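Putative rRNA methylase (Clostridium thermocellum ATCC 27405, PDB 3EEY) binds S-adenosylmethionine and probably transfers its methyl group to ribosomal RNA. Local coordinates at the interface of chains A and B. Residues are numbered along the deposited sequence; one frame, centred on the assembly and turned at random. Chains: chain A/B, Putative rRNA methylase.

Contacts 1 and 2 are neighbouring parts of one two-fold symmetric interface, the centres of their C-alpha atoms about 11 Å apart, and they share B:Thr170. Both draw on strand 165-172, helix 8-19 and the segment leading into that helix; contact 1 adds strands 133-139 and 181-187 of chain A, against which the N-terminal segment of chain B lies. Contact 2 centres on the antiparallel pairing of the two 165-172 strands, which joins the two sheets. The glutamine pairing of contact 1 returns there with the chains exchanged. A sheet running through both chains would suit a dimer, although the structure alone does not show that one forms in solution.

Contact 1: the interface of chains A and B. Residues chain A 15, 134, 166, 168, 184, 186; chain B 5, 11, 170, 172.
Strands 133-139, 165-172 and 181-187 and helix 8-19 of chain A meet the N-terminal loop, helix 8-19 and strand 165-172 of chain B; B:Ile5 and A:Gln168 account for much of the buried surface. B:Ile5 loses 85 Å² to chain A. Its backbone N donates at 3.0 Å, 162° at the hydrogen, to OE1 of A:Glu186, which receives it on its syn lone pair, the side of the other carboxylate oxygen. The glutamate and isoleucine side chains run antiparallel, OE1 lying beside CG1 of B:Ile5. With CG1 anti to its carbonyl carbon (chi1 -74°), B:Ile5 sends CD1 inward to CD1 of A:Ile134 at 3.9 Å, the two side chains crossing near a right angle.

A:Gln168 and B:Gln11 approach tip to tip. The amide NE2 of B:Gln11 gives a hydrogen to OE1 of A:Gln168 at 2.9 Å, tilted 25° from the carbonyl plane. NE2 of A:Gln168 donates to the A:Tyr15 phenol OH at 3.0 Å, nearly in the amide plane. Held at both heteroatoms, the amide is restrained in its rotation about CG-CD. Its methylene CG lies 3.7 Å from CG2 of B:Thr170, and CE1 of B:Phe172 comes alongside the same CG, brought there by the antiparallel bridge between A:Gln168 and B:Phe172. CD1 of B:Phe172 touches CG2 of A:Ile166 at 3.8 Å. Behind the contact, SG of A:Cys184 sits over the centre of the A:Tyr15 ring, 3.6 Å above its plane.

Contact 2: the interface of chains A and B. Residues chain A 5-6, 11, 169-172; chain B 15, 168-170.
Backbone pairing joins A:Asp171 to B:Arg169, an antiparallel bridge flanked by A:Thr170 with B:Thr170 and A:Phe172 with B:Gln168. The B:Arg169 N donates to the A:Asp171 O at 2.6 Å, and the A:Asp171 N returns a bond to the B:Arg169 O at 2.9 Å.

A salt bridge reinforces this pair: NH2 of the B:Arg169 guanidinium reaches carboxylate OD2 of A:Asp171 at 3.0 Å. It arrives on the anti side, 21° out of the carboxylate plane. The aspartate has CG anti to its backbone N (chi1 -158°), which lays it alongside the arginine. The A:Arg169 and B:Arg169 guanidinium planes are 12° apart and overlap near their rims, with NH2 of A:Arg169 3.5 Å from NH2 of B:Arg169. The nearby carboxylate may offset some of their mutual repulsion.

Among the polar side chains, NE2 of A:Gln11 bonds both OE1 of B:Gln168 at 2.7 Å and, close to its amide plane, the backbone O of A:Lys6 at 2.8 Å. NE2 of B:Gln168 in turn donates to the B:Tyr15 OH at 3.0 Å, in its amide plane.

Apolar groups of chain A pack against B:Gln168: CE1 of A:Phe172 meets its CG at 3.6 Å, and the A:Thr170 methyl CG2 lies as near to its amide carbon CD. The A:Ile5 side chain crosses that of B:Tyr15 at about a right angle, CG1 and CD1 near its CE2.

The site lies where the two 165-172 strands pair across the two-fold axis, each helix 8-19 beside them, so that the sheet continues between chains.

Contact 1: the interface of chains A and B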
loop_
_atom_site.group_PDB
_atom_site.type_symbol
_atom_site.label_atom_id
_atom_site.label_comp_id
_atom_site.label_asym_id
_atom_site.label_seq_id
_atom_site.Cartn_x
_atom_site.Cartn_y
_atom_site.Cartn_z
ATOM N N TYR A 15 -1.721 9.261 -2.363
ATOM C CA TYR A 15 -0.317 9.231 -2.772
ATOM C C TYR A 15 0.091 10.459 -3.576
ATOM O O TYR A 15 1.210 10.942 -3.435
ATOM C CB TYR A 15 -0.005 7.963 -3.568
ATOM C CG TYR A 15 0.351 6.775 -2.705
ATOM C CD1 TYR A 15 -0.581 5.766 -2.450
ATOM C CD2 TYR A 15 1.622 6.655 -2.140
ATOM C CE1 TYR A 15 -0.261 4.671 -1.649
ATOM C CE2 TYR A 15 1.956 5.557 -1.345
ATOM C CZ TYR A 15 1.012 4.570 -1.102
ATOM O OH TYR A 15 1.325 3.483 -0.310
ATOM N N ILE A 134 6.390 10.753 -8.566
ATOM C CA ILE A 134 5.545 9.553 -8.448
ATOM C C ILE A 134 4.669 9.299 -9.669
ATOM O O ILE A 134 4.189 10.226 -10.296
ATOM C CB ILE A 134 4.704 9.572 -7.124
ATOM C CG1 ILE A 134 4.041 8.217 -6.859
ATOM C CG2 ILE A 134 3.631 10.684 -7.136
ATOM C CD1 ILE A 134 4.331 7.628 -5.511
ATOM N N ILE A 166 11.217 2.689 -6.942
ATOM C CA ILE A 166 10.396 1.850 -6.063
ATOM C C ILE A 166 9.091 1.535 -6.789
ATOM O O ILE A 166 8.420 2.435 -7.251
ATOM C CB ILE A 166 10.063 2.554 -4.719
ATOM C CG1 ILE A 166 11.338 2.983 -3.990
ATOM C CG2 ILE A 166 9.231 1.647 -3.815
ATOM C CD1 ILE A 166 11.085 3.803 -2.736
ATOM N N GLN A 168 5.574 -0.297 -6.013
ATOM C CA GLN A 168 4.776 -0.857 -4.952
ATOM C C GLN A 168 3.387 -1.203 -5.455
ATOM O O GLN A 168 2.686 -0.350 -5.984
ATOM C CB GLN A 168 4.689 0.130 -3.803
ATOM C CG GLN A 168 3.918 -0.354 -2.614
ATOM C CD GLN A 168 3.409 0.796 -1.772
ATOM O OE1 GLN A 168 3.996 1.139 -0.753
ATOM N NE2 GLN A 168 2.322 1.413 -2.211
ATOM N N CYS A 184 2.285 2.008 -7.405
ATOM C CA CYS A 184 2.956 3.275 -7.174
ATOM C C CYS A 184 4.405 3.154 -7.592
ATOM O O CYS A 184 5.119 2.293 -7.097
ATOM C CB CYS A 184 2.887 3.663 -5.702
ATOM S SG CYS A 184 1.265 4.141 -5.158
ATOM N N GLU A 186 7.906 5.290 -7.745
ATOM C CA GLU A 186 8.605 6.487 -7.276
ATOM C C GLU A 186 10.049 6.461 -7.728
ATOM O O GLU A 186 10.748 5.486 -7.480
ATOM C CB GLU A 186 8.577 6.585 -5.749
ATOM C CG GLU A 186 9.099 7.926 -5.243
ATOM C CD GLU A 186 9.385 7.966 -3.756
ATOM O OE1 GLU A 186 8.980 7.047 -3.026
ATOM O OE2 GLU A 186 10.026 8.938 -3.310
ATOM N N ILE B 5 8.751 6.334 -0.070
ATOM C CA ILE B 5 7.885 5.200 0.271
ATOM C C ILE B 5 8.659 4.226 1.165
ATOM O O ILE B 5 9.754 3.768 0.819
ATOM C CB ILE B 5 7.309 4.497 -1.005
ATOM C CG1 ILE B 5 6.223 5.367 -1.645
ATOM C CG2 ILE B 5 6.733 3.103 -0.695
ATOM C CD1 ILE B 5 5.828 4.954 -3.048
ATOM N N GLN B 11 5.978 0.825 7.071
ATOM C CA GLN B 11 4.580 1.109 6.792
ATOM C C GLN B 11 3.626 0.569 7.851
ATOM O O GLN B 11 2.604 1.193 8.127
ATOM C CB GLN B 11 4.198 0.573 5.416
ATOM C CG GLN B 11 4.733 1.401 4.261
ATOM C CD GLN B 11 4.108 1.023 2.942
ATOM O OE1 GLN B 11 2.887 1.035 2.800
ATOM N NE2 GLN B 11 4.943 0.686 1.965
ATOM N N THR B 170 0.425 -5.316 0.426
ATOM C CA THR B 170 1.344 -4.343 -0.143
ATOM C C THR B 170 2.660 -5.054 -0.452
ATOM O O THR B 170 3.204 -5.727 0.401
ATOM C CB THR B 170 1.583 -3.175 0.835
ATOM O OG1 THR B 170 0.336 -2.515 1.105
ATOM C CG2 THR B 170 2.555 -2.179 0.262
ATOM N N PHE B 172 6.406 -5.013 -2.947
ATOM C CA PHE B 172 7.394 -4.344 -3.793
ATOM C C PHE B 172 7.888 -5.292 -4.871
ATOM O O PHE B 172 8.765 -6.123 -4.634
ATOM C CB PHE B 172 8.537 -3.801 -2.946
ATOM C CG PHE B 172 8.072 -2.829 -1.901
ATOM C CD1 PHE B 172 7.923 -1.486 -2.213
ATOM C CD2 PHE B 172 7.734 -3.266 -0.614
ATOM C CE1 PHE B 172 7.465 -0.581 -1.260
ATOM C CE2 PHE B 172 7.276 -2.370 0.345
ATOM C CZ PHE B 172 7.146 -1.026 0.027
#

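Contact 2: the interface of chains A and B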
loop_
_atom_site.group_PDB
_atom_site.type_symbol
_atom_site.label_atom_id
_atom_site.label_comp_id
_atom_site.label_asym_id
_atom_site.label_seq_id
_atom_site.Cartn_x
_atom_site.Cartn_y
_atom_site.Cartn_z
ATOM N N ILE A 5 -9.398 2.026 5.543
ATOM C CA ILE A 5 -8.475 1.816 4.434
ATOM C C ILE A 5 -9.221 2.007 3.107
ATOM O O ILE A 5 -10.252 1.369 2.864
ATOM C CB ILE A 5 -7.816 0.412 4.517
ATOM C CG1 ILE A 5 -6.736 0.400 5.605
ATOM C CG2 ILE A 5 -7.238 0.004 3.167
ATOM C CD1 ILE A 5 -6.171 -0.950 5.880
ATOM N N LYS A 6 -8.710 2.911 2.271
ATOM C CA LYS A 6 -9.361 3.259 1.009
ATOM C C LYS A 6 -9.058 2.244 -0.071
ATOM O O LYS A 6 -8.057 1.527 -0.003
ATOM C CB LYS A 6 -8.926 4.646 0.534
ATOM C CG LYS A 6 -9.371 5.771 1.430
ATOM C CD LYS A 6 -8.905 7.119 0.924
ATOM C CE LYS A 6 -9.083 8.172 2.016
ATOM N NZ LYS A 6 -8.479 9.486 1.674
ATOM N N GLN A 11 -6.737 5.644 -2.792
ATOM C CA GLN A 11 -5.335 5.635 -2.386
ATOM C C GLN A 11 -4.393 6.336 -3.371
ATOM O O GLN A 11 -3.424 6.974 -2.944
ATOM C CB GLN A 11 -4.866 4.207 -2.133
ATOM C CG GLN A 11 -5.343 3.624 -0.821
ATOM C CD GLN A 11 -4.588 2.389 -0.437
ATOM O OE1 GLN A 11 -3.354 2.391 -0.354
ATOM N NE2 GLN A 11 -5.321 1.315 -0.191
ATOM N N ARG A 169 3.000 -2.463 -5.289
ATOM C CA ARG A 169 1.660 -2.905 -5.616
ATOM C C ARG A 169 0.783 -3.020 -4.361
ATOM O O ARG A 169 1.210 -3.550 -3.347
ATOM C CB ARG A 169 1.704 -4.233 -6.348
ATOM C CG ARG A 169 0.341 -4.650 -6.890
ATOM C CD ARG A 169 0.299 -6.109 -7.279
ATOM N NE ARG A 169 0.893 -7.001 -6.279
ATOM C CZ ARG A 169 1.299 -8.243 -6.542
ATOM N NH1 ARG A 169 1.168 -8.743 -7.765
ATOM N NH2 ARG A 169 1.834 -8.990 -5.589
ATOM N N THR A 170 -0.438 -2.505 -4.450
ATOM C CA THR A 170 -1.413 -2.596 -3.385
ATOM C C THR A 170 -2.617 -3.371 -3.928
ATOM O O THR A 170 -3.086 -3.102 -5.026
ATOM C CB THR A 170 -1.806 -1.187 -2.866
ATOM O OG1 THR A 170 -0.634 -0.521 -2.377
ATOM C CG2 THR A 170 -2.815 -1.274 -1.738
ATOM N N ASP A 171 -3.098 -4.331 -3.147
ATOM C CA ASP A 171 -3.992 -5.361 -3.629
ATOM C C ASP A 171 -4.929 -5.783 -2.500
ATOM O O ASP A 171 -4.485 -6.005 -1.381
ATOM C CB ASP A 171 -3.151 -6.559 -4.084
ATOM C CG ASP A 171 -3.873 -7.455 -5.067
ATOM O OD1 ASP A 171 -5.045 -7.173 -5.414
ATOM O OD2 ASP A 171 -3.253 -8.452 -5.497
ATOM N N PHE A 172 -6.220 -5.889 -2.806
ATOM C CA PHE A 172 -7.214 -6.369 -1.854
ATOM C C PHE A 172 -7.535 -7.818 -2.144
ATOM O O PHE A 172 -8.264 -8.129 -3.074
ATOM C CB PHE A 172 -8.452 -5.477 -1.869
ATOM C CG PHE A 172 -8.138 -4.046 -1.530
ATOM C CD1 PHE A 172 -8.031 -3.637 -0.200
ATOM C CD2 PHE A 172 -7.889 -3.118 -2.541
ATOM C CE1 PHE A 172 -7.707 -2.306 0.125
ATOM C CE2 PHE A 172 -7.549 -1.790 -2.228
ATOM C CZ PHE A 172 -7.464 -1.392 -0.902
ATOM N N TYR B 15 0.637 2.695 9.613
ATOM C CA TYR B 15 -0.756 2.231 9.687
ATOM C C TYR B 15 -1.255 2.116 11.122
ATOM O O TYR B 15 -2.416 2.397 11.399
ATOM C CB TYR B 15 -0.927 0.876 8.993
ATOM C CG TYR B 15 -1.191 0.941 7.505
ATOM C CD1 TYR B 15 -0.183 0.659 6.590
ATOM C CD2 TYR B 15 -2.459 1.256 7.012
ATOM C CE1 TYR B 15 -0.415 0.704 5.230
ATOM C CE2 TYR B 15 -2.704 1.304 5.644
ATOM C CZ TYR B 15 -1.676 1.023 4.759
ATOM O OH TYR B 15 -1.902 1.052 3.399
ATOM N N GLN B 168 -5.738 -6.096 2.839
ATOM C CA GLN B 168 -4.921 -5.367 1.874
ATOM C C GLN B 168 -3.491 -5.879 1.870
ATOM O O GLN B 168 -2.841 -5.921 2.905
ATOM C CB GLN B 168 -4.914 -3.875 2.229
ATOM C CG GLN B 168 -4.300 -2.979 1.179
ATOM C CD GLN B 168 -3.834 -1.659 1.736
ATOM O OE1 GLN B 168 -4.475 -0.637 1.541
ATOM N NE2 GLN B 168 -2.716 -1.672 2.439
ATOM N N ARG B 169 -2.986 -6.232 0.697
ATOM C CA ARG B 169 -1.597 -6.654 0.564
ATOM C C ARG B 169 -0.755 -5.592 -0.120
ATOM O O ARG B 169 -1.143 -5.067 -1.148
ATOM C CB ARG B 169 -1.505 -7.945 -0.258
ATOM C CG ARG B 169 -0.052 -8.356 -0.539
ATOM C CD ARG B 169 0.054 -9.700 -1.225
ATOM N NE ARG B 169 -0.520 -9.637 -2.564
ATOM C CZ ARG B 169 -0.656 -10.670 -3.386
ATOM N NH1 ARG B 169 -0.238 -11.884 -3.027
ATOM N NH2 ARG B 169 -1.205 -10.479 -4.581
ATOM N N THR B 170 0.425 -5.316 0.426
ATOM C CA THR B 170 1.344 -4.343 -0.143
ATOM C C THR B 170 2.660 -5.054 -0.452
ATOM O O THR B 170 3.204 -5.727 0.401
ATOM C CB THR B 170 1.583 -3.175 0.835
ATOM O OG1 THR B 170 0.336 -2.515 1.105
ATOM C CG2 THR B 170 2.555 -2.179 0.262
#